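Long-range contact in PatF (Prochloron didemni, PDB 4BG2), which probably acts as a prenyltransferase-like protein in the biosynthesis of patellamides, which are cyanobactin natural products: residues A[102-106]-A[175-179]. Numbering follows the deposited sequence.
Sequences SFDRF and VIGFE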
loop_
_atom_site.group_PDB
_atom_site.type_symbol
_atom_site.label_atom_id
_atom_site.label_comp_id
_atom_site.label_asym_id
_atom_site.label_seq_id
_atom_site.Cartn_x
_atom_site.Cartn_y
_atom_site.Cartn_z
ATOM N N SER A 102 4.504 2.793 17.191
ATOM C CA SER A 102 3.785 3.837 16.437
ATOM C C SER A 102 2.393 3.416 16.074
ATOM O O SER A 102 1.433 4.170 16.260
ATOM C CB SER A 102 4.518 4.205 15.150
ATOM O OG SER A 102 5.730 4.851 15.442
ATOM N N PHE A 103 2.262 2.202 15.550
ATOM C CA PHE A 103 0.933 1.677 15.216
ATOM C C PHE A 103 -0.002 1.545 16.447
ATOM O O PHE A 103 -1.181 1.917 16.387
ATOM C CB PHE A 103 1.048 0.325 14.513
ATOM C CG PHE A 103 -0.261 -0.217 14.054
ATOM C CD1 PHE A 103 -0.920 0.358 12.973
ATOM C CD2 PHE A 103 -0.847 -1.296 14.691
ATOM C CE1 PHE A 103 -2.149 -0.107 12.551
ATOM C CE2 PHE A 103 -2.076 -1.769 14.273
ATOM C CZ PHE A 103 -2.727 -1.176 13.198
ATOM N N ASP A 104 0.522 1.013 17.549
ATOM C CA ASP A 104 -0.261 0.925 18.782
ATOM C C ASP A 104 -0.731 2.298 19.281
ATOM O O ASP A 104 -1.874 2.455 19.667
ATOM C CB ASP A 104 0.537 0.259 19.898
ATOM C CG ASP A 104 0.683 -1.214 19.703
ATOM O OD1 ASP A 104 -0.118 -1.806 18.938
ATOM O OD2 ASP A 104 1.595 -1.794 20.326
ATOM N N ARG A 105 0.147 3.286 19.240
ATOM C CA ARG A 105 -0.216 4.625 19.681
ATOM C C ARG A 105 -1.252 5.253 18.743
ATOM O O ARG A 105 -2.185 5.917 19.204
ATOM C CB ARG A 105 1.017 5.503 19.819
ATOM C CG ARG A 105 1.834 5.162 21.057
ATOM C CD ARG A 105 3.268 5.636 20.940
ATOM N NE ARG A 105 3.369 7.092 20.926
ATOM C CZ ARG A 105 4.468 7.784 20.611
ATOM N NH1 ARG A 105 5.597 7.176 20.251
ATOM N NH2 ARG A 105 4.429 9.104 20.631
ATOM N N PHE A 106 -1.151 5.010 17.443
ATOM C CA PHE A 106 -2.126 5.585 16.516
ATOM C C PHE A 106 -3.472 4.910 16.715
ATOM O O PHE A 106 -4.520 5.582 16.778
ATOM C CB PHE A 106 -1.678 5.469 15.055
ATOM C CG PHE A 106 -2.639 6.110 14.100
ATOM C CD1 PHE A 106 -3.753 5.442 13.685
ATOM C CD2 PHE A 106 -2.437 7.400 13.665
ATOM C CE1 PHE A 106 -4.655 6.031 12.828
ATOM C CE2 PHE A 106 -3.336 7.998 12.803
ATOM C CZ PHE A 106 -4.448 7.312 12.390
ATOM N N VAL A 175 -4.101 8.460 3.338
ATOM C CA VAL A 175 -3.635 7.150 3.760
ATOM C C VAL A 175 -2.445 7.354 4.703
ATOM O O VAL A 175 -1.586 8.200 4.467
ATOM C CB VAL A 175 -3.149 6.269 2.567
ATOM C CG1 VAL A 175 -2.978 4.832 3.012
ATOM C CG2 VAL A 175 -4.088 6.320 1.382
ATOM N N ILE A 176 -2.373 6.532 5.740
ATOM C CA ILE A 176 -1.208 6.467 6.611
ATOM C C ILE A 176 -0.685 5.033 6.638
ATOM O O ILE A 176 -1.430 4.093 6.900
ATOM C CB ILE A 176 -1.550 6.932 8.034
ATOM C CG1 ILE A 176 -2.057 8.374 8.003
ATOM C CG2 ILE A 176 -0.329 6.803 8.936
ATOM C CD1 ILE A 176 -2.819 8.772 9.256
ATOM N N GLY A 177 0.601 4.875 6.323
ATOM C CA GLY A 177 1.277 3.582 6.289
ATOM C C GLY A 177 2.148 3.370 7.516
ATOM O O GLY A 177 2.800 4.294 7.990
ATOM N N PHE A 178 2.118 2.150 8.043
ATOM C CA PHE A 178 3.011 1.746 9.120
ATOM C C PHE A 178 3.703 0.497 8.638
ATOM O O PHE A 178 3.029 -0.496 8.360
ATOM C CB PHE A 178 2.201 1.419 10.375
ATOM C CG PHE A 178 1.488 2.598 10.946
ATOM C CD1 PHE A 178 0.196 2.909 10.526
ATOM C CD2 PHE A 178 2.086 3.400 11.912
ATOM C CE1 PHE A 178 -0.475 3.974 11.073
ATOM C CE2 PHE A 178 1.412 4.466 12.469
ATOM C CZ PHE A 178 0.130 4.761 12.043
ATOM N N GLU A 179 5.023 0.554 8.481
ATOM C CA GLU A 179 5.782 -0.602 8.050
ATOM C C GLU A 179 6.622 -1.095 9.201
ATOM O O GLU A 179 7.392 -0.345 9.769
ATOM C CB GLU A 179 6.677 -0.322 6.827
ATOM C CG GLU A 179 7.330 -1.600 6.298
ATOM C CD GLU A 179 7.706 -1.543 4.812
ATOM O OE1 GLU A 179 7.889 -0.431 4.291
ATOM O OE2 GLU A 179 7.766 -2.610 4.159
#
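One large knob dominates the packing of helix segment 102-106 on strand segment 175-179: Phe178, whose CA-to-CB bond points at the helix and whose ring fills the hollow bounded by Ser102, Phe103 and Phe106. A flat, wide side chain suits this place, since the two axes come no closer than 9.6 Å and the gap must be bridged. Phe103 CA lies over the ring face, 4.2 Å from the Phe178 centroid, a CH-pi contact that brings backbone and ring close together. The Phe103 ring then turns its edge to that face in a T-shaped pair, centroids 5.4 Å apart and planes at 76°, with Phe103 CD1 3.7 Å from Phe178 CD1. Small Ser102 lets the ring slide close, Ser102 CB lying 4.1 Å from Phe178 CE2; the backbone Ser102 O, which accepts the helical hydrogen bond from Phe106 N, is 3.8 Å from Phe178 CE2. Phe106 CB meets the ring tip, Phe178 CZ, at 3.6 Å, while its own ring extends along the strand until Phe106 CE2 touches Ile176 CD1 at 3.7 Å. Because strand residues alternate, Ile176 and Phe178 face the helix together, whereas Glu179 turns to the other side, where it forms a salt bridge with Arg187 and hydrogen bonds with Ser133 and His124. Such a layer of aromatic and aliphatic side chains between an outer helix and an antiparallel barrel strand is characteristic of the ABBA prenyltransferase (PT-barrel) fold.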